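Local coordinates for protein glucosidase (Croceicoccus marinus, PDB 5Z3K) that probably hydrolyses O-glycosidic bonds, acting as a beta-glucosidase of glycoside hydrolase family 39, at residues R389-F394 / S406-P411; F199-G204 / W226-D231; S71-W76 / A84-A89. All blocks are in the same frame, centred on the assembly; numbering follows the deposited sequence.

Contact 1 (R389-F394 / S406-P411); sequences RDVFEF and SLNVPP
Phe392 and Leu407 form the hydrogen-bonded pair at the middle of a small antiparallel beta hairpin made of strands 391-394 and 405-408. Within the two segments the strand axes approach to 4.7 Å, with their directions 161° apart. Three backbone bonds fix the register. Phe392 N donates to Leu407 O at 2.9 Å, and Leu407 N returns the bond to Phe392 O at 3.0 Å. Each of these carbonyls also receives a CA-H contact, from Val391 CA and Ser406 CA respectively, so both oxygens are approached by two hydrogens. Past the regular strand, Val409 N reaches Asp390 O at 3.2 Å in a bond that is straight at the hydrogen, although the donor stands 49° out of the carbonyl plane. Asp390 is here the centre of an inverse gamma turn.

Apolar packing gathers on the side of Phe392 and Leu407, whose side chains lie alongside each other and point the same way. Leu407 CD2 touches both rings of the first strand, Phe394 CE1 at 3.5 Å and Phe392 CD2 at 3.8 Å. The Phe394 and Leu407 side chains cross at about a right angle, Phe394 CG being set between the backbone N and the carbonyl carbon (chi1 58°). Phe392 CB rests on Val409 CG1 at 3.6 Å. Leu407 and Val409 in turn lie against Trp228 of strand 223-229, which seats this side of the hairpin on the barrel.

The polar side chains are held by partners beyond the strands: Asp390, whose OD2 lies against Pro411, makes a salt bridge from OD1 to Arg387 NH1, which also binds Pro410 O, while Asn408 ND2 bonds to Leu201 O. On the side opposite Phe392, Val391 CG2 sits 3.5 Å from Asn408 OD1 and beneath the centre of the Arg389 guanidinium.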
loop_
_atom_site.group_PDB
_atom_site.type_symbol
_atom_site.label_atom_id
_atom_site.label_comp_id
_atom_site.label_asym_id
_atom_site.label_seq_id
_atom_site.Cartn_x
_atom_site.Cartn_y
_atom_site.Cartn_z
ATOM N N ARG A 389 8.050 27.886 5.099
ATOM C CA ARG A 389 7.661 27.646 3.720
ATOM C C ARG A 389 7.311 26.173 3.603
ATOM O O ARG A 389 8.059 25.324 4.097
ATOM C CB ARG A 389 8.803 28.016 2.766
ATOM C CG ARG A 389 8.422 28.078 1.308
ATOM C CD ARG A 389 9.666 27.979 0.440
ATOM N NE ARG A 389 9.347 28.048 -0.980
ATOM C CZ ARG A 389 10.106 27.528 -1.938
ATOM N NH1 ARG A 389 11.231 26.897 -1.620
ATOM N NH2 ARG A 389 9.741 27.635 -3.210
ATOM N N ASP A 390 6.172 25.869 2.990
ATOM C CA ASP A 390 5.691 24.484 2.960
ATOM C C ASP A 390 6.301 23.729 1.779
ATOM O O ASP A 390 5.630 23.292 0.839
ATOM C CB ASP A 390 4.172 24.453 2.940
ATOM C CG ASP A 390 3.582 24.739 4.303
ATOM O OD1 ASP A 390 4.221 24.358 5.313
ATOM O OD2 ASP A 390 2.497 25.342 4.369
ATOM N N VAL A 391 7.619 23.596 1.865
ATOM C CA VAL A 391 8.434 22.845 0.924
ATOM C C VAL A 391 9.409 22.008 1.737
ATOM O O VAL A 391 10.013 22.500 2.697
ATOM C CB VAL A 391 9.191 23.773 -0.055
ATOM C CG1 VAL A 391 10.372 23.046 -0.696
ATOM C CG2 VAL A 391 8.262 24.298 -1.121
ATOM N N PHE A 392 9.553 20.743 1.368
ATOM C CA PHE A 392 10.474 19.836 2.028
ATOM C C PHE A 392 11.689 19.651 1.133
ATOM O O PHE A 392 11.541 19.345 -0.055
ATOM C CB PHE A 392 9.794 18.495 2.312
ATOM C CG PHE A 392 10.695 17.472 2.952
ATOM C CD1 PHE A 392 11.573 17.831 3.962
ATOM C CD2 PHE A 392 10.653 16.149 2.547
ATOM C CE1 PHE A 392 12.400 16.889 4.553
ATOM C CE2 PHE A 392 11.481 15.198 3.136
ATOM C CZ PHE A 392 12.351 15.571 4.142
ATOM N N GLU A 393 12.879 19.852 1.693
ATOM C CA GLU A 393 14.130 19.733 0.956
ATOM C C GLU A 393 14.968 18.622 1.564
ATOM O O GLU A 393 15.146 18.567 2.786
ATOM C CB GLU A 393 14.910 21.052 0.965
ATOM C CG GLU A 393 14.041 22.293 0.800
ATOM C CD GLU A 393 14.855 23.559 0.587
ATOM O OE1 GLU A 393 15.534 24.005 1.541
ATOM O OE2 GLU A 393 14.812 24.109 -0.536
ATOM N N PHE A 394 15.486 17.740 0.713
ATOM C CA PHE A 394 16.248 16.596 1.191
ATOM C C PHE A 394 17.354 16.282 0.195
ATOM O O PHE A 394 17.336 16.740 -0.950
ATOM C CB PHE A 394 15.347 15.370 1.429
ATOM C CG PHE A 394 14.581 14.923 0.213
ATOM C CD1 PHE A 394 13.468 15.622 -0.220
ATOM C CD2 PHE A 394 14.964 13.790 -0.483
ATOM C CE1 PHE A 394 12.764 15.215 -1.336
ATOM C CE2 PHE A 394 14.261 13.375 -1.599
ATOM C CZ PHE A 394 13.163 14.088 -2.026
ATOM N N SER A 406 13.503 18.809 -3.750
ATOM C CA SER A 406 12.473 19.525 -3.010
ATOM C C SER A 406 11.098 19.193 -3.578
ATOM O O SER A 406 10.942 18.976 -4.783
ATOM C CB SER A 406 12.707 21.039 -3.056
ATOM O OG SER A 406 12.241 21.572 -4.278
ATOM N N LEU A 407 10.099 19.161 -2.694
ATOM C CA LEU A 407 8.720 18.934 -3.100
ATOM C C LEU A 407 7.792 19.764 -2.227
ATOM O O LEU A 407 8.131 20.123 -1.096
ATOM C CB LEU A 407 8.335 17.448 -3.012
ATOM C CG LEU A 407 8.117 16.870 -1.606
ATOM C CD1 LEU A 407 7.062 15.784 -1.624
ATOM C CD2 LEU A 407 9.418 16.323 -1.046
ATOM N N ASN A 408 6.610 20.062 -2.767
ATOM C CA ASN A 408 5.573 20.747 -2.002
ATOM C C ASN A 408 4.929 19.783 -1.006
ATOM O O ASN A 408 4.613 18.639 -1.348
ATOM C CB ASN A 408 4.516 21.327 -2.938
ATOM C CG ASN A 408 5.069 22.433 -3.828
ATOM O OD1 ASN A 408 6.089 23.048 -3.511
ATOM N ND2 ASN A 408 4.406 22.674 -4.952
ATOM N N VAL A 409 4.748 20.246 0.229
ATOM C CA VAL A 409 4.149 19.447 1.299
ATOM C C VAL A 409 2.961 20.235 1.830
ATOM O O VAL A 409 2.980 21.472 1.773
ATOM C CB VAL A 409 5.157 19.150 2.422
ATOM C CG1 VAL A 409 6.208 18.130 1.972
ATOM C CG2 VAL A 409 5.807 20.435 2.909
ATOM N N PRO A 410 1.917 19.588 2.340
ATOM C CA PRO A 410 0.786 20.336 2.881
ATOM C C PRO A 410 1.196 21.094 4.131
ATOM O O PRO A 410 2.201 20.756 4.772
ATOM C CB PRO A 410 -0.252 19.245 3.195
ATOM C CG PRO A 410 0.515 17.979 3.301
ATOM C CD PRO A 410 1.721 18.125 2.423
ATOM N N PRO A 411 0.470 22.149 4.490
ATOM C CA PRO A 411 0.733 22.807 5.773
ATOM C C PRO A 411 0.563 21.826 6.919
ATOM O O PRO A 411 -0.372 21.018 6.942
ATOM C CB PRO A 411 -0.318 23.921 5.829
ATOM C CG PRO A 411 -1.359 23.526 4.834
ATOM C CD PRO A 411 -0.641 22.778 3.760
#

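Contact 2 (F199-G204 / W226-D231)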
loop_
_atom_site.group_PDB
_atom_site.type_symbol
_atom_site.label_atom_id
_atom_site.label_comp_id
_atom_site.label_asym_id
_atom_site.label_seq_id
_atom_site.Cartn_x
_atom_site.Cartn_y
_atom_site.Cartn_z
ATOM N N PHE A 199 5.970 13.423 -6.668
ATOM C CA PHE A 199 5.754 14.711 -6.007
ATOM C C PHE A 199 4.342 15.204 -6.316
ATOM O O PHE A 199 4.163 16.156 -7.091
ATOM C CB PHE A 199 6.808 15.724 -6.458
ATOM C CG PHE A 199 8.230 15.254 -6.261
ATOM C CD1 PHE A 199 8.583 14.515 -5.144
ATOM C CD2 PHE A 199 9.207 15.560 -7.188
ATOM C CE1 PHE A 199 9.880 14.085 -4.955
ATOM C CE2 PHE A 199 10.506 15.138 -7.007
ATOM C CZ PHE A 199 10.846 14.401 -5.890
ATOM N N PRO A 200 3.312 14.593 -5.708
ATOM C CA PRO A 200 1.930 14.830 -6.171
ATOM C C PRO A 200 1.384 16.222 -5.899
ATOM O O PRO A 200 0.321 16.545 -6.442
ATOM C CB PRO A 200 1.112 13.778 -5.410
ATOM C CG PRO A 200 1.939 13.468 -4.197
ATOM C CD PRO A 200 3.369 13.563 -4.653
ATOM N N LEU A 201 2.032 17.043 -5.074
ATOM C CA LEU A 201 1.612 18.433 -4.925
ATOM C C LEU A 201 2.469 19.383 -5.761
ATOM O O LEU A 201 2.468 20.592 -5.507
ATOM C CB LEU A 201 1.636 18.861 -3.455
ATOM C CG LEU A 201 0.762 18.076 -2.466
ATOM C CD1 LEU A 201 0.855 18.669 -1.061
ATOM C CD2 LEU A 201 -0.689 18.011 -2.938
ATOM N N ASN A 202 3.201 18.860 -6.743
ATOM C CA ASN A 202 4.055 19.661 -7.618
ATOM C C ASN A 202 3.496 19.606 -9.032
ATOM O O ASN A 202 3.324 18.518 -9.591
ATOM C CB ASN A 202 5.499 19.150 -7.609
ATOM C CG ASN A 202 6.274 19.587 -6.376
ATOM O OD1 ASN A 202 6.010 19.130 -5.272
ATOM N ND2 ASN A 202 7.254 20.464 -6.568
ATOM N N GLU A 203 3.225 20.772 -9.619
ATOM C CA GLU A 203 2.838 20.798 -11.022
ATOM C C GLU A 203 4.027 20.394 -11.883
ATOM O O GLU A 203 5.185 20.590 -11.511
ATOM C CB GLU A 203 2.330 22.186 -11.419
ATOM C CG GLU A 203 3.418 23.237 -11.458
ATOM C CD GLU A 203 2.868 24.634 -11.685
ATOM O OE1 GLU A 203 1.669 24.761 -12.019
ATOM O OE2 GLU A 203 3.638 25.603 -11.527
ATOM N N GLY A 204 3.743 19.793 -13.036
ATOM C CA GLY A 204 4.812 19.311 -13.878
ATOM C C GLY A 204 4.361 18.450 -15.037
ATOM O O GLY A 204 3.176 18.131 -15.195
ATOM N N TRP A 226 0.282 7.465 -7.550
ATOM C CA TRP A 226 1.097 8.501 -6.923
ATOM C C TRP A 226 1.623 7.966 -5.599
ATOM O O TRP A 226 1.209 6.902 -5.134
ATOM C CB TRP A 226 0.287 9.793 -6.708
ATOM C CG TRP A 226 -1.009 9.559 -5.990
ATOM C CD1 TRP A 226 -2.154 9.049 -6.524
ATOM C CD2 TRP A 226 -1.292 9.812 -4.603
ATOM N NE1 TRP A 226 -3.131 8.964 -5.561
ATOM C CE2 TRP A 226 -2.626 9.418 -4.371
ATOM C CE3 TRP A 226 -0.543 10.313 -3.536
ATOM C CZ2 TRP A 226 -3.240 9.539 -3.115
ATOM C CZ3 TRP A 226 -1.153 10.422 -2.286
ATOM C CH2 TRP A 226 -2.486 10.032 -2.091
HETATM N N MSE A 227 2.534 8.726 -4.983
HETATM C CA MSE A 227 3.170 8.281 -3.730
HETATM C C MSE A 227 3.180 9.366 -2.663
HETATM O O MSE A 227 3.071 10.552 -2.977
HETATM C CB MSE A 227 4.601 7.811 -3.991
HETATM C CG MSE A 227 5.703 8.877 -3.860
HETATM SE SE MSE A 227 7.402 7.972 -4.296
HETATM C CE MSE A 227 6.627 7.259 -5.889
ATOM N N TRP A 228 3.323 8.958 -1.405
ATOM C CA TRP A 228 3.469 9.915 -0.315
ATOM C C TRP A 228 4.161 9.253 0.872
ATOM O O TRP A 228 3.872 8.102 1.202
ATOM C CB TRP A 228 2.128 10.499 0.139
ATOM C CG TRP A 228 2.394 11.715 0.946
ATOM C CD1 TRP A 228 2.333 11.842 2.303
ATOM C CD2 TRP A 228 2.854 12.970 0.440
ATOM N NE1 TRP A 228 2.703 13.122 2.672
ATOM C CE2 TRP A 228 3.037 13.826 1.544
ATOM C CE3 TRP A 228 3.127 13.453 -0.844
ATOM C CZ2 TRP A 228 3.477 15.141 1.401
ATOM C CZ3 TRP A 228 3.561 14.755 -0.982
ATOM C CH2 TRP A 228 3.723 15.587 0.133
ATOM N N TYR A 229 5.067 9.993 1.511
ATOM C CA TYR A 229 5.749 9.545 2.714
ATOM C C TYR A 229 5.580 10.583 3.815
ATOM O O TYR A 229 5.455 11.779 3.543
ATOM C CB TYR A 229 7.249 9.333 2.479
ATOM C CG TYR A 229 7.600 8.358 1.388
ATOM C CD1 TYR A 229 7.399 6.992 1.554
ATOM C CD2 TYR A 229 8.155 8.804 0.194
ATOM C CE1 TYR A 229 7.739 6.089 0.552
ATOM C CE2 TYR A 229 8.494 7.917 -0.810
ATOM C CZ TYR A 229 8.285 6.564 -0.627
ATOM O OH TYR A 229 8.629 5.691 -1.636
ATOM N N GLY A 230 5.620 10.123 5.064
ATOM C CA GLY A 230 5.455 11.023 6.196
ATOM C C GLY A 230 6.738 11.591 6.780
ATOM O O GLY A 230 6.744 12.008 7.940
ATOM N N ASP A 231 7.835 11.612 6.007
ATOM C CA ASP A 231 9.138 11.949 6.586
ATOM C C ASP A 231 9.127 13.314 7.255
ATOM O O ASP A 231 9.686 13.482 8.341
ATOM C CB ASP A 231 10.231 11.930 5.519
ATOM C CG ASP A 231 10.501 10.554 4.998
ATOM O OD1 ASP A 231 9.761 10.142 4.092
ATOM O OD2 ASP A 231 11.442 9.893 5.484
#
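Pro200 presses its ring into the corner made by Met227 O, Trp226 and Trp228, and this one ring carries most of the contact. Its CG atom touches all three: it lies 3.4 Å from Met227 O, 3.6 Å from Trp228 CE3 and 4.1 Å from Trp226 CE3. Pro200 CD comes in at the edge of the Trp228 ring, in its plane, 3.8 Å from Trp228 CE3. Leu201 adds a looser touch, CD1 standing 4.4 Å from Trp228 CH2. No hydrogen bond crosses between the segments, and Met227 O (the residue is a selenomethionine) is buried with no polar partner in the model, faced here by the CH2 groups of the proline. An alanine in place of Pro200 would probably open a gap beside Trp228 CE3 and Trp226 CE3, since CG and CD would be gone, and would leave the backbone less restricted at this point of the turn.

The next shell sets these groups in place. Pro200 is the second residue of a type I beta turn closed by Asn202 N to Phe199 O at 2.9 Å, and the ring holds phi at -69°, close to the value of a type I turn at this position. In Trp228, CG anti to the backbone N (chi1 -164°), beside the carbonyl carbon, starts the indole on the course that brings CE3 to the proline; NE1 is tied to Asp238 OD2, which restrains the indole at the end away from the proline. Arg207 NH1 binds Pro200 O, and Asp159 OD2 binds Phe199 N.

In the parallel (beta/alpha)8 barrel, the turn belongs to the connection leaving strand 191-197 for helix 208-216. Strand 223-229 is the next around the barrel, bonded on its far side to strand 259-266, while Ile242 of helix 238-252 packs on Leu201, Trp226 and Trp228 together.

Contact 3 (S71-W76 / A84-A89); sequences SLFPDW and ASYNFA
Leu72 and Asn87 bring their backbones together, CA atoms 4.7 Å apart, with Asn87 N bonded to Leu72 O at 2.8 Å. Asn87 uses its side chain as well: ND2 donates to Ser71 O at 3.3 Å from 47° above that carbonyl's plane, so the residue grips two successive carbonyls.

Phe73 and Tyr86 make a T-shaped pair, with centroids 4.9 Å apart and planes at 71°. The edge belongs to Phe73, whose CD1 stands 3.6 Å above the centre of the Tyr86 ring. Phe73 CG is anti to its backbone N (chi1 -158°), and along the same ring CE1 packs on Ser85 CB at 3.6 Å. Tyr86 OH is anchored to Pro80 O. A water over the centre of one Phe73 face accepts from Asp75 N and donates to Asp75 O and Ser85 O, the last at 2.7 Å, bridging the segments beside the aromatic pair.

Val129 of helix 123-138 packs on both Phe73 and Tyr86. Together these contacts fold back on itself the long beta-alpha connection of the (beta/alpha)8 barrel that runs from strand 53-55 to helix 89-100.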
loop_
_atom_site.group_PDB
_atom_site.type_symbol
_atom_site.label_atom_id
_atom_site.label_comp_id
_atom_site.label_asym_id
_atom_site.label_seq_id
_atom_site.Cartn_x
_atom_site.Cartn_y
_atom_site.Cartn_z
ATOM N N SER A 71 16.178 -9.057 -16.920
ATOM C CA SER A 71 14.997 -8.408 -17.474
ATOM C C SER A 71 14.005 -9.445 -17.991
ATOM O O SER A 71 14.373 -10.566 -18.345
ATOM C CB SER A 71 15.405 -7.453 -18.602
ATOM O OG SER A 71 14.278 -6.916 -19.293
ATOM N N LEU A 72 12.729 -9.043 -18.052
ATOM C CA LEU A 72 11.679 -9.922 -18.560
ATOM C C LEU A 72 11.890 -10.261 -20.030
ATOM O O LEU A 72 11.412 -11.299 -20.500
ATOM C CB LEU A 72 10.304 -9.271 -18.378
ATOM C CG LEU A 72 9.731 -9.125 -16.962
ATOM C CD1 LEU A 72 8.654 -8.051 -16.966
ATOM C CD2 LEU A 72 9.151 -10.435 -16.500
ATOM N N PHE A 73 12.561 -9.382 -20.774
ATOM C CA PHE A 73 12.930 -9.623 -22.166
ATOM C C PHE A 73 14.421 -9.331 -22.260
ATOM O O PHE A 73 14.826 -8.204 -22.572
ATOM C CB PHE A 73 12.109 -8.749 -23.113
ATOM C CG PHE A 73 12.045 -9.273 -24.519
ATOM C CD1 PHE A 73 11.190 -10.315 -24.845
ATOM C CD2 PHE A 73 12.823 -8.700 -25.519
ATOM C CE1 PHE A 73 11.124 -10.794 -26.143
ATOM C CE2 PHE A 73 12.759 -9.168 -26.814
ATOM C CZ PHE A 73 11.909 -10.220 -27.129
ATOM N N PRO A 74 15.271 -10.314 -21.952
ATOM C CA PRO A 74 16.688 -10.007 -21.701
ATOM C C PRO A 74 17.476 -9.611 -22.934
ATOM O O PRO A 74 18.492 -8.925 -22.790
ATOM C CB PRO A 74 17.233 -11.308 -21.091
ATOM C CG PRO A 74 16.256 -12.356 -21.470
ATOM C CD PRO A 74 14.925 -11.700 -21.614
ATOM N N ASP A 75 17.050 -10.017 -24.127
ATOM C CA ASP A 75 17.782 -9.775 -25.371
ATOM C C ASP A 75 16.820 -9.126 -26.353
ATOM O O ASP A 75 15.953 -9.803 -26.916
ATOM C CB ASP A 75 18.339 -11.086 -25.930
ATOM C CG ASP A 75 19.099 -10.915 -27.238
ATOM O OD1 ASP A 75 18.936 -9.894 -27.938
ATOM O OD2 ASP A 75 19.866 -11.840 -27.574
ATOM N N TRP A 76 16.990 -7.828 -26.594
ATOM C CA TRP A 76 16.025 -7.124 -27.432
ATOM C C TRP A 76 16.160 -7.450 -28.920
ATOM O O TRP A 76 15.336 -6.977 -29.711
ATOM C CB TRP A 76 16.139 -5.618 -27.191
ATOM C CG TRP A 76 15.399 -5.209 -25.948
ATOM C CD1 TRP A 76 15.936 -4.918 -24.721
ATOM C CD2 TRP A 76 13.983 -5.078 -25.808
ATOM N NE1 TRP A 76 14.931 -4.607 -23.825
ATOM C CE2 TRP A 76 13.723 -4.698 -24.468
ATOM C CE3 TRP A 76 12.904 -5.240 -26.687
ATOM C CZ2 TRP A 76 12.429 -4.479 -23.991
ATOM C CZ3 TRP A 76 11.616 -5.016 -26.211
ATOM C CH2 TRP A 76 11.392 -4.637 -24.873
ATOM N N ALA A 84 10.236 -18.518 -25.621
ATOM C CA ALA A 84 11.614 -18.734 -25.197
ATOM C C ALA A 84 12.409 -17.435 -25.113
ATOM O O ALA A 84 13.478 -17.425 -24.498
ATOM C CB ALA A 84 12.306 -19.718 -26.142
ATOM N N SER A 85 11.919 -16.342 -25.710
ATOM C CA SER A 85 12.621 -15.063 -25.650
ATOM C C SER A 85 12.378 -14.310 -24.347
ATOM O O SER A 85 13.020 -13.276 -24.120
ATOM C CB SER A 85 12.207 -14.158 -26.823
ATOM O OG SER A 85 12.489 -14.754 -28.084
ATOM N N TYR A 86 11.473 -14.800 -23.504
ATOM C CA TYR A 86 11.055 -14.126 -22.283
ATOM C C TYR A 86 11.655 -14.821 -21.069
ATOM O O TYR A 86 11.922 -16.023 -21.093
ATOM C CB TYR A 86 9.530 -14.113 -22.164
ATOM C CG TYR A 86 8.859 -13.288 -23.228
ATOM C CD1 TYR A 86 8.752 -13.758 -24.536
ATOM C CD2 TYR A 86 8.347 -12.028 -22.939
ATOM C CE1 TYR A 86 8.144 -12.998 -25.526
ATOM C CE2 TYR A 86 7.732 -11.259 -23.926
ATOM C CZ TYR A 86 7.645 -11.755 -25.218
ATOM O OH TYR A 86 7.047 -11.001 -26.202
ATOM N N ASN A 87 11.855 -14.053 -20.002
ATOM C CA ASN A 87 12.472 -14.549 -18.767
ATOM C C ASN A 87 11.425 -14.404 -17.666
ATOM O O ASN A 87 11.407 -13.413 -16.928
ATOM C CB ASN A 87 13.785 -13.768 -18.471
ATOM C CG ASN A 87 14.396 -14.104 -17.119
ATOM O OD1 ASN A 87 14.137 -15.165 -16.543
ATOM N ND2 ASN A 87 15.208 -13.184 -16.602
ATOM N N PHE A 88 10.526 -15.390 -17.584
ATOM C CA PHE A 88 9.382 -15.334 -16.678
ATOM C C PHE A 88 9.609 -16.057 -15.351
ATOM O O PHE A 88 8.782 -15.911 -14.446
ATOM C CB PHE A 88 8.134 -15.940 -17.344
ATOM C CG PHE A 88 7.545 -15.116 -18.475
ATOM C CD1 PHE A 88 7.256 -13.765 -18.317
ATOM C CD2 PHE A 88 7.235 -15.717 -19.686
ATOM C CE1 PHE A 88 6.679 -13.024 -19.356
ATOM C CE2 PHE A 88 6.650 -14.980 -20.734
ATOM C CZ PHE A 88 6.381 -13.631 -20.565
ATOM N N ALA A 89 10.695 -16.813 -15.200
ATOM C CA ALA A 89 10.762 -17.806 -14.131
ATOM C C ALA A 89 10.576 -17.175 -12.754
ATOM O O ALA A 89 9.706 -17.596 -11.982
ATOM C CB ALA A 89 12.080 -18.578 -14.192
HETATM O O HOH W 1 14.980 -11.627 -25.097
#

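How the contacts relate
Along the chain contact 3 closes first, then contact 2, then contact 1. Contacts 1 and 2 are neighbours, their centres 9 Å apart, and meet directly: Asn202 OD1 lies 2.7 Å from Asn408 N, a probable hydrogen bond. Contact 3 is remote, its centre about 33 Å from that of contact 2 and 41 Å from that of contact 1. Contacts 2 and 3 both involve connections that follow strands of the parallel barrel, 191-197 and 53-55. The hairpin of contact 1 instead interrupts the chain between strands 369-376 and 423-429 of the mixed sheet, so an excursion from that sheet reaches across to join it to the barrel.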